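Local structure of mannan endo-1,4-beta-mannosidase (Bacillus subtilis, 3CBW) at residues A[21-26]-A[219-224]; A[27-32]-A[338-343]; A[40-45]-A[327-332]; A[60-65]-A[312-317]. The protein hydrolyses internal beta-1,4-mannosidic linkages in mannan, galactomannan and glucomannan, helping the bacterium to break down glucomannan. The protein carries 3 engineered substitutions. All blocks are in the same frame, centred on the assembly; numbering follows the deposited sequence.

Contact 1 of 4, residues A[21-26]-A[219-224]; sequences QTTKTV and HLIWVY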
# COMPACT_ATOMS: atom_id res chain seq x y z
N GLN A 21 -12.74 13.47 9.91
CA GLN A 21 -13.79 13.65 8.92
C GLN A 21 -13.27 13.51 7.49
O GLN A 21 -13.91 12.87 6.68
CB GLN A 21 -14.51 14.99 9.10
CG GLN A 21 -15.69 15.21 8.13
CD GLN A 21 -16.74 14.11 8.22
OE1 GLN A 21 -17.37 13.92 9.26
NE2 GLN A 21 -16.93 13.39 7.13
N THR A 22 -12.11 14.08 7.19
CA THR A 22 -11.61 14.00 5.83
C THR A 22 -11.32 12.56 5.42
O THR A 22 -11.61 12.15 4.28
CB THR A 22 -10.37 14.87 5.65
OG1 THR A 22 -10.74 16.23 5.86
CG2 THR A 22 -9.79 14.73 4.26
N THR A 23 -10.77 11.79 6.35
CA THR A 23 -10.50 10.38 6.13
C THR A 23 -11.80 9.60 5.94
O THR A 23 -11.89 8.75 5.06
CB THR A 23 -9.63 9.82 7.25
OG1 THR A 23 -8.33 10.42 7.16
CG2 THR A 23 -9.46 8.31 7.14
N LYS A 24 -12.82 9.89 6.74
CA LYS A 24 -14.14 9.28 6.55
C LYS A 24 -14.70 9.58 5.16
O LYS A 24 -15.21 8.68 4.49
CB LYS A 24 -15.12 9.77 7.62
CG LYS A 24 -14.76 9.31 9.03
CD LYS A 24 -15.81 9.73 10.06
CE LYS A 24 -16.95 8.73 10.13
NZ LYS A 24 -18.00 9.13 11.11
N THR A 25 -14.61 10.83 4.74
CA THR A 25 -15.13 11.23 3.44
C THR A 25 -14.40 10.51 2.31
O THR A 25 -15.02 9.95 1.41
CB THR A 25 -15.02 12.74 3.28
OG1 THR A 25 -15.91 13.34 4.23
CG2 THR A 25 -15.41 13.18 1.88
N VAL A 26 -13.07 10.51 2.36
CA VAL A 26 -12.27 9.86 1.34
C VAL A 26 -12.57 8.36 1.29
O VAL A 26 -12.70 7.80 0.20
CB VAL A 26 -10.77 10.14 1.55
CG1 VAL A 26 -9.89 9.19 0.74
CG2 VAL A 26 -10.47 11.59 1.21
N HIS A 219 -5.98 9.32 10.77
CA HIS A 219 -5.97 9.68 9.35
C HIS A 219 -5.55 8.50 8.48
O HIS A 219 -5.28 8.69 7.30
CB HIS A 219 -5.03 10.87 9.14
CG HIS A 219 -3.60 10.57 9.45
ND1 HIS A 219 -3.22 9.81 10.54
CD2 HIS A 219 -2.46 10.88 8.78
CE1 HIS A 219 -1.90 9.69 10.54
NE2 HIS A 219 -1.42 10.34 9.49
N LEU A 220 -5.50 7.30 9.04
CA LEU A 220 -5.01 6.13 8.31
C LEU A 220 -6.13 5.27 7.76
O LEU A 220 -7.12 4.99 8.43
CB LEU A 220 -4.12 5.25 9.21
CG LEU A 220 -2.94 5.94 9.90
CD1 LEU A 220 -2.15 4.96 10.74
CD2 LEU A 220 -2.04 6.62 8.86
N ILE A 221 -5.94 4.87 6.50
CA ILE A 221 -6.79 3.91 5.80
C ILE A 221 -5.93 2.67 5.63
O ILE A 221 -4.87 2.73 5.02
CB ILE A 221 -7.25 4.49 4.45
CG1 ILE A 221 -8.18 5.70 4.69
CG2 ILE A 221 -7.94 3.42 3.60
CD1 ILE A 221 -8.58 6.45 3.43
N TRP A 222 -6.37 1.56 6.20
CA TRP A 222 -5.55 0.37 6.36
C TRP A 222 -5.68 -0.58 5.18
O TRP A 222 -6.80 -1.00 4.83
CB TRP A 222 -5.94 -0.33 7.67
CG TRP A 222 -5.49 0.47 8.85
CD1 TRP A 222 -6.10 1.57 9.37
CD2 TRP A 222 -4.29 0.28 9.60
NE1 TRP A 222 -5.36 2.06 10.42
CE2 TRP A 222 -4.25 1.28 10.58
CE3 TRP A 222 -3.27 -0.68 9.55
CZ2 TRP A 222 -3.21 1.38 11.51
CZ3 TRP A 222 -2.23 -0.58 10.48
CH2 TRP A 222 -2.20 0.45 11.43
N VAL A 223 -4.54 -0.93 4.58
CA VAL A 223 -4.52 -1.72 3.34
C VAL A 223 -3.85 -3.07 3.57
O VAL A 223 -2.72 -3.12 4.06
CB VAL A 223 -3.81 -0.94 2.20
CG1 VAL A 223 -3.87 -1.69 0.87
CG2 VAL A 223 -4.41 0.48 2.06
N TYR A 224 -4.53 -4.15 3.19
CA TYR A 224 -4.04 -5.54 3.31
C TYR A 224 -3.70 -6.02 1.91
O TYR A 224 -4.59 -6.08 1.05
CB TYR A 224 -5.17 -6.38 3.90
CG TYR A 224 -4.99 -7.89 3.82
CD1 TYR A 224 -4.14 -8.56 4.70
CD2 TYR A 224 -5.71 -8.64 2.88
CE1 TYR A 224 -3.97 -9.93 4.63
CE2 TYR A 224 -5.53 -10.03 2.81
CZ TYR A 224 -4.67 -10.66 3.69
OH TYR A 224 -4.50 -12.02 3.65
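Helix 21-26 passes the start of strand 220-224 at an angle of 42°, their axes 9.2 Å apart at closest approach. The backbones come nearest where T23 faces H219, just before the strand begins, with the two CA atoms 5.6 Å apart. No hydrogen bond joins the two segments, so the contact rests on packing. T23 makes the largest contribution. Its OG1 lies beside its own backbone N and meets the chain of H219, 3.3 Å from the CA of that residue. The methyl CG2, anti to the same N, reaches further along the strand and lies 3.8 Å from I221 CG1, the two side chains sliding past each other in opposite directions. One turn on, V26 presents CG1, also anti to its backbone N, to the tip of I221, where CD1 is 4.1 Å away and the side chains cross at about a right angle. I221 thus touches the helix with both CG1 and CD1. Its neighbours L220 and W222 turn to the other side of the sheet and pack on helix 194-214. The strand belongs to the parallel barrel of this family 26 glycosidase, and helix 21-32 packs across the N-terminal end of that TIM barrel.

Contact 2 of 4, residues A[27-32]-A[338-343]; sequences MNWLAH and DSLTPI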
# COMPACT_ATOMS: atom_id res chain seq x y z
N MET A 27 -12.70 7.72 2.45
CA MET A 27 -12.96 6.28 2.44
C MET A 27 -14.30 5.97 1.78
O MET A 27 -14.40 5.04 0.96
CB MET A 27 -12.93 5.72 3.87
CG MET A 27 -13.04 4.20 3.90
SD MET A 27 -11.63 3.31 3.11
CE MET A 27 -12.53 2.24 1.96
N ASN A 28 -15.35 6.71 2.14
CA ASN A 28 -16.64 6.48 1.52
C ASN A 28 -16.60 6.75 0.02
O ASN A 28 -17.20 6.02 -0.78
CB ASN A 28 -17.72 7.34 2.20
CG ASN A 28 -19.12 6.94 1.77
OD1 ASN A 28 -19.44 5.76 1.76
ND2 ASN A 28 -19.94 7.91 1.41
N TRP A 29 -15.92 7.82 -0.37
CA TRP A 29 -15.77 8.16 -1.78
C TRP A 29 -15.03 7.05 -2.55
O TRP A 29 -15.49 6.62 -3.61
CB TRP A 29 -15.06 9.51 -1.87
CG TRP A 29 -14.86 10.04 -3.25
CD1 TRP A 29 -15.73 10.82 -3.97
CD2 TRP A 29 -13.70 9.88 -4.07
NE1 TRP A 29 -15.18 11.13 -5.19
CE2 TRP A 29 -13.93 10.59 -5.27
CE3 TRP A 29 -12.47 9.22 -3.90
CZ2 TRP A 29 -13.00 10.62 -6.31
CZ3 TRP A 29 -11.54 9.26 -4.92
CH2 TRP A 29 -11.81 9.96 -6.11
N LEU A 30 -13.92 6.57 -2.00
CA LEU A 30 -13.16 5.49 -2.65
C LEU A 30 -14.04 4.25 -2.84
O LEU A 30 -14.05 3.66 -3.93
CB LEU A 30 -11.92 5.12 -1.82
CG LEU A 30 -10.74 6.10 -1.85
CD1 LEU A 30 -9.73 5.68 -0.79
CD2 LEU A 30 -10.08 6.17 -3.22
N ALA A 31 -14.79 3.88 -1.81
CA ALA A 31 -15.53 2.64 -1.84
C ALA A 31 -16.61 2.65 -2.92
O ALA A 31 -16.99 1.60 -3.45
CB ALA A 31 -16.16 2.38 -0.50
N HIS A 32 -17.10 3.84 -3.25
CA HIS A 32 -18.18 3.97 -4.23
C HIS A 32 -17.73 4.14 -5.68
O HIS A 32 -18.57 4.18 -6.59
CB HIS A 32 -19.12 5.12 -3.85
CG HIS A 32 -20.04 4.81 -2.72
ND1 HIS A 32 -19.65 4.88 -1.40
CD2 HIS A 32 -21.34 4.45 -2.71
CE1 HIS A 32 -20.67 4.56 -0.62
NE2 HIS A 32 -21.71 4.30 -1.40
N ASP A 338 -14.01 23.22 -4.75
CA ASP A 338 -14.45 23.15 -3.35
C ASP A 338 -15.48 22.06 -3.11
O ASP A 338 -16.00 21.93 -1.99
CB ASP A 338 -14.97 24.52 -2.86
CG ASP A 338 -16.17 25.03 -3.66
OD1 ASP A 338 -16.76 24.29 -4.48
OD2 ASP A 338 -16.53 26.21 -3.46
N SER A 339 -15.78 21.29 -4.14
CA SER A 339 -16.73 20.20 -4.01
C SER A 339 -16.07 18.86 -4.29
O SER A 339 -15.03 18.77 -4.96
CB SER A 339 -17.93 20.42 -4.93
OG SER A 339 -17.55 20.30 -6.29
N LEU A 340 -16.67 17.81 -3.76
CA LEU A 340 -16.20 16.47 -4.02
C LEU A 340 -16.82 15.97 -5.30
O LEU A 340 -18.00 16.24 -5.57
CB LEU A 340 -16.59 15.57 -2.86
CG LEU A 340 -16.06 14.14 -2.86
CD1 LEU A 340 -14.54 14.13 -2.87
CD2 LEU A 340 -16.61 13.41 -1.64
N THR A 341 -16.05 15.24 -6.13
CA THR A 341 -16.67 14.60 -7.29
C THR A 341 -17.66 13.52 -6.82
O THR A 341 -17.54 13.02 -5.69
CB THR A 341 -15.64 14.03 -8.28
OG1 THR A 341 -14.82 13.06 -7.60
CG2 THR A 341 -14.75 15.14 -8.88
N PRO A 342 -18.66 13.18 -7.65
CA PRO A 342 -19.82 12.42 -7.18
C PRO A 342 -19.56 11.08 -6.51
O PRO A 342 -18.69 10.29 -6.92
CB PRO A 342 -20.62 12.20 -8.47
CG PRO A 342 -20.29 13.37 -9.31
CD PRO A 342 -18.82 13.58 -9.06
N ILE A 343 -20.33 10.85 -5.46
CA ILE A 343 -20.46 9.54 -4.87
C ILE A 343 -21.72 8.92 -5.47
O ILE A 343 -22.84 9.40 -5.22
CB ILE A 343 -20.52 9.62 -3.33
CG1 ILE A 343 -19.19 10.16 -2.79
CG2 ILE A 343 -20.86 8.25 -2.73
CD1 ILE A 343 -19.15 10.43 -1.28
O HOH W 1 -17.06 8.07 -5.34
O HOH W 2 -18.90 7.00 -6.99
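The indole of W29 is packed between a leucine and a water: L340 CD1 lies over one face, 3.9 Å from the centroid of the five-membered ring, and water 1 lies over the opposite face toward the rim. Here the tail that follows the small antiparallel pair of strands 335-336 and 339-340 folds back on helix 21-32 of the TIM barrel. T341 sits at the edge of the indole, and W29 NE1 divides its one N-H between T341 O and T341 OG1, both 3.1 Å away and both weak because neither is well aligned. T341 OG1 has firmer partners in I334 O and R36 NH2. I343 lays its CG2 methyl over a face of the H32 imidazole, 3.8 Å from the centroid, while its other branch sends CG1 to W29 CD1 and CD1 to N28 ND2, an amide whose OD1 is bonded to V12 N. The imidazole is fixed at both nitrogens: ND1 donates to N28 O at 2.8 Å, nearly in the ring plane, and NE2 bonds to E345 OE1, a carboxylate that would probably favour the charged form. An alanine at W29 removes the surface under L340 and the N-H held by T341, and would probably loosen the tail on the helix. Below the indole, water 1 lies 2.7 Å from W29 O and 3.2 Å from P342 O.

Contact 3 of 4, residues A[40-45]-A[327-332]; sequences RVLSGA and WTLNKG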
# COMPACT_ATOMS: atom_id res chain seq x y z
N ARG A 40 -13.11 5.86 -12.42
CA ARG A 40 -13.43 4.91 -11.37
C ARG A 40 -12.25 4.08 -10.87
O ARG A 40 -12.41 3.24 -9.98
CB ARG A 40 -14.59 4.00 -11.80
CG ARG A 40 -14.40 3.33 -13.14
CD ARG A 40 -15.63 2.52 -13.49
NE ARG A 40 -15.66 1.25 -12.77
CZ ARG A 40 -16.61 0.33 -12.92
NH1 ARG A 40 -17.64 0.57 -13.71
NH2 ARG A 40 -16.51 -0.81 -12.27
N VAL A 41 -11.07 4.33 -11.43
CA VAL A 41 -9.84 3.67 -10.99
C VAL A 41 -8.77 4.73 -10.83
O VAL A 41 -8.35 5.33 -11.83
CB VAL A 41 -9.34 2.59 -11.99
CG1 VAL A 41 -8.10 1.89 -11.45
CG2 VAL A 41 -10.41 1.56 -12.29
N LEU A 42 -8.33 4.98 -9.60
CA LEU A 42 -7.26 5.94 -9.39
C LEU A 42 -5.94 5.41 -9.93
O LEU A 42 -5.58 4.27 -9.68
CB LEU A 42 -7.09 6.29 -7.91
CG LEU A 42 -7.94 7.43 -7.37
CD1 LEU A 42 -9.41 7.07 -7.40
CD2 LEU A 42 -7.52 7.77 -5.96
N SER A 43 -5.21 6.25 -10.66
CA SER A 43 -3.83 5.94 -11.01
C SER A 43 -2.93 6.15 -9.80
O SER A 43 -3.28 6.85 -8.85
CB SER A 43 -3.39 6.81 -12.17
OG SER A 43 -3.51 8.17 -11.80
N GLY A 44 -1.76 5.54 -9.85
CA GLY A 44 -0.84 5.60 -8.73
C GLY A 44 0.55 5.26 -9.17
O GLY A 44 0.75 4.48 -10.11
N ALA A 45 1.52 5.83 -8.46
CA ALA A 45 2.92 5.52 -8.70
C ALA A 45 3.70 5.56 -7.41
O ALA A 45 3.44 6.39 -6.55
CB ALA A 45 3.52 6.50 -9.67
N TRP A 327 -11.75 5.25 -17.74
CA TRP A 327 -11.84 4.75 -16.37
C TRP A 327 -10.84 5.35 -15.40
O TRP A 327 -11.07 5.31 -14.19
CB TRP A 327 -11.68 3.24 -16.36
CG TRP A 327 -12.91 2.47 -16.74
CD1 TRP A 327 -13.80 2.76 -17.74
CD2 TRP A 327 -13.37 1.26 -16.13
NE1 TRP A 327 -14.79 1.80 -17.77
CE2 TRP A 327 -14.55 0.87 -16.80
CE3 TRP A 327 -12.89 0.47 -15.08
CZ2 TRP A 327 -15.27 -0.28 -16.45
CZ3 TRP A 327 -13.61 -0.67 -14.72
CH2 TRP A 327 -14.78 -1.04 -15.41
N THR A 328 -9.73 5.88 -15.91
CA THR A 328 -8.63 6.27 -15.04
C THR A 328 -8.85 7.66 -14.45
O THR A 328 -9.13 8.62 -15.16
CB THR A 328 -7.31 6.19 -15.81
OG1 THR A 328 -7.18 4.88 -16.36
CG2 THR A 328 -6.12 6.47 -14.90
N LEU A 329 -8.73 7.75 -13.12
CA LEU A 329 -8.87 8.99 -12.40
C LEU A 329 -7.49 9.44 -11.94
O LEU A 329 -6.80 8.72 -11.20
CB LEU A 329 -9.82 8.76 -11.22
CG LEU A 329 -10.33 9.96 -10.44
CD1 LEU A 329 -11.61 9.61 -9.69
CD2 LEU A 329 -9.27 10.52 -9.49
N ASN A 330 -7.10 10.64 -12.36
CA ASN A 330 -5.76 11.15 -12.12
C ASN A 330 -5.74 12.28 -11.10
O ASN A 330 -6.79 12.72 -10.63
CB ASN A 330 -5.13 11.58 -13.45
CG ASN A 330 -5.00 10.41 -14.40
OD1 ASN A 330 -4.56 9.33 -14.00
ND2 ASN A 330 -5.39 10.60 -15.64
N LYS A 331 -4.54 12.72 -10.72
CA LYS A 331 -4.38 13.82 -9.79
C LYS A 331 -5.22 15.00 -10.25
O LYS A 331 -5.20 15.36 -11.43
CB LYS A 331 -2.91 14.22 -9.72
CG LYS A 331 -2.56 15.11 -8.53
CD LYS A 331 -1.13 15.64 -8.65
CE LYS A 331 -0.68 16.34 -7.37
NZ LYS A 331 0.64 17.02 -7.58
N GLY A 332 -5.96 15.59 -9.31
CA GLY A 332 -6.82 16.74 -9.61
C GLY A 332 -8.27 16.37 -9.90
O GLY A 332 -9.11 17.26 -10.10
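W327 opens its segment with a carbonyl gripped twice: its O takes R40 N at 2.8 Å from above the carbonyl plane and V41 N at 2.9 Å within it. Its indole runs alongside the R40 side chain, both pointing the same way. R40 CD sits squarely over the six-membered ring, and a bend at chi3 (-78°) lays the guanidinium flat on the same ring, planes 11° apart and centres 3.8 Å apart, a stacked cation-pi pair. R40 NH2 is bonded to P299 O, which helps fix the rotation of the group, while V41 CG2 touches the indole at its edge. T328 pairs with V41 in parallel register; its OG1 goes to L322 O and its CG2 packs on S43 CB. The short strand 328-329 thus lies beside the start of 41-49, the first strand of the TIM barrel. L329 N gives V41 O an almost straight bond of 2.8 Å (172°), and L329 O accepts S43 N at 3.0 Å. On the sheet face that L42 and L329 share, the two leucines lie side by side, L329 CD2 4.0 Å from L42 CG. N330 turns its OD1 back so that S43 OG donates to it at 2.7 Å, in the carbonyl plane on a lone pair, while A71 N bonds to that same S43 OG.

Contact 4 of 4, residues A[60-65]-A[312-317]; sequences DRIRSA and SAAVNK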
# COMPACT_ATOMS: atom_id res chain seq x y z
N ASP A 60 6.71 13.44 -12.09
CA ASP A 60 7.02 14.40 -13.14
C ASP A 60 7.25 13.71 -14.50
O ASP A 60 6.83 14.24 -15.53
CB ASP A 60 8.20 15.29 -12.74
CG ASP A 60 7.87 16.23 -11.58
OD1 ASP A 60 6.67 16.50 -11.34
OD2 ASP A 60 8.80 16.73 -10.91
N ARG A 61 7.88 12.54 -14.48
CA ARG A 61 8.11 11.72 -15.69
C ARG A 61 6.80 11.22 -16.28
O ARG A 61 6.65 11.17 -17.49
CB ARG A 61 9.00 10.50 -15.40
CG ARG A 61 10.49 10.75 -15.40
CD ARG A 61 11.27 9.44 -15.64
NE ARG A 61 10.69 8.27 -14.97
CZ ARG A 61 11.20 7.04 -15.03
NH1 ARG A 61 12.31 6.80 -15.72
NH2 ARG A 61 10.61 6.03 -14.39
N ILE A 62 5.87 10.82 -15.41
CA ILE A 62 4.56 10.37 -15.87
C ILE A 62 3.82 11.54 -16.53
O ILE A 62 3.19 11.39 -17.58
CB ILE A 62 3.75 9.75 -14.71
CG1 ILE A 62 4.42 8.44 -14.26
CG2 ILE A 62 2.31 9.52 -15.13
CD1 ILE A 62 3.97 7.95 -12.92
N ARG A 63 3.92 12.71 -15.91
CA ARG A 63 3.30 13.90 -16.48
C ARG A 63 3.93 14.32 -17.81
O ARG A 63 3.22 14.71 -18.73
CB ARG A 63 3.30 15.05 -15.46
CG ARG A 63 2.47 16.23 -15.90
CD ARG A 63 2.27 17.25 -14.79
NE ARG A 63 1.74 18.52 -15.26
CZ ARG A 63 0.46 18.77 -15.55
NH1 ARG A 63 -0.47 17.82 -15.42
NH2 ARG A 63 0.11 19.98 -15.97
N SER A 64 5.26 14.22 -17.90
CA SER A 64 5.95 14.52 -19.15
C SER A 64 5.56 13.54 -20.25
O SER A 64 5.45 13.93 -21.42
CB SER A 64 7.46 14.54 -18.94
OG SER A 64 7.82 15.62 -18.11
N ALA A 65 5.33 12.28 -19.88
CA ALA A 65 4.96 11.24 -20.84
C ALA A 65 3.49 11.25 -21.26
O ALA A 65 3.16 10.81 -22.36
CB ALA A 65 5.34 9.85 -20.31
N SER A 312 8.08 1.45 -14.11
CA SER A 312 7.29 2.68 -14.22
C SER A 312 6.39 2.71 -15.43
O SER A 312 6.78 2.30 -16.52
CB SER A 312 8.22 3.89 -14.26
OG SER A 312 7.51 5.08 -14.59
N ALA A 313 5.19 3.26 -15.25
CA ALA A 313 4.31 3.51 -16.39
C ALA A 313 5.02 4.38 -17.43
O ALA A 313 4.85 4.19 -18.62
CB ALA A 313 3.04 4.19 -15.93
N ALA A 314 5.84 5.33 -16.97
CA ALA A 314 6.46 6.30 -17.88
C ALA A 314 7.37 5.67 -18.93
O ALA A 314 7.49 6.20 -20.04
CB ALA A 314 7.22 7.37 -17.10
N VAL A 315 8.00 4.54 -18.59
CA VAL A 315 9.01 3.93 -19.46
C VAL A 315 8.52 2.63 -20.11
O VAL A 315 9.28 1.94 -20.79
CB VAL A 315 10.35 3.68 -18.72
CG1 VAL A 315 10.88 4.98 -18.13
CG2 VAL A 315 10.20 2.61 -17.64
N ASN A 316 7.26 2.29 -19.87
CA ASN A 316 6.70 1.08 -20.44
C ASN A 316 5.65 1.41 -21.47
O ASN A 316 5.09 2.51 -21.48
CB ASN A 316 6.12 0.20 -19.32
CG ASN A 316 7.18 -0.63 -18.64
OD1 ASN A 316 7.63 -1.64 -19.18
ND2 ASN A 316 7.60 -0.21 -17.45
N LYS A 317 5.37 0.48 -22.37
CA LYS A 317 4.40 0.79 -23.41
C LYS A 317 2.98 0.94 -22.84
O LYS A 317 2.65 0.40 -21.78
CB LYS A 317 4.51 -0.15 -24.62
CG LYS A 317 3.80 -1.46 -24.59
CD LYS A 317 3.98 -2.23 -25.92
CE LYS A 317 5.41 -2.76 -26.08
NZ LYS A 317 5.64 -3.50 -27.37
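R61 starts with CG anti to its carbonyl carbon, runs out from helix 57-66 and bends at chi3 (-39°), which swings the guanidinium over the loop 312-317; S312 answers with OG anti to its backbone N (chi1 170°). From there S312 OG accepts A314 N at 2.9 Å, an ST turn. In TIM-barrel terms, the helix following the first strand meets the loop that leaves the last strand, 301-306. The guanidinium lies across the turn: NH2 is 3.2 Å from S312 CB, and the V315 methyl CG1 sits over one face, 3.3 Å from NH1. E58 links the two sides, its OE1 in a salt bridge with R61 NH2 and its OE2 hydrogen-bonded to S312 OG, so one carboxylate positions both the arginine and the serine of the turn. The A314 methyl packs against the helix, its CB 4.0 Å from R61 CB and close to I62 CG1. An alanine at R61 removes the guanidinium, and would probably cost E58 OE1 this salt bridge and V315 CG1 the flat surface it rests on. The turn is also tied from within: S312 O accepts V315 N and, more tightly, N316 ND2, at 2.8 Å and 167°.

How the contacts relate
Contacts 1 and 2 are successive lengths of helix 21-32, and they touch where M27 SD meets I221 CG2 at 3.7 Å. The far end of the indole in contact 2 reaches contact 3, with W29 CH2 3.6 Å from L329 CD1, so the C-terminal tail, the helix and strand 328-329 pack in succession. Contact 3 continues into contact 4 through A45 CB and I62 CD1, 3.6 Å apart, while contacts 1 and 4 lie 28 Å apart between centres. Contact 4 comes closest to the substrate site: the S312 side chain is about 5 Å from that of N308, which by similarity binds substrate. The other three lie away from the sites inferred by similarity.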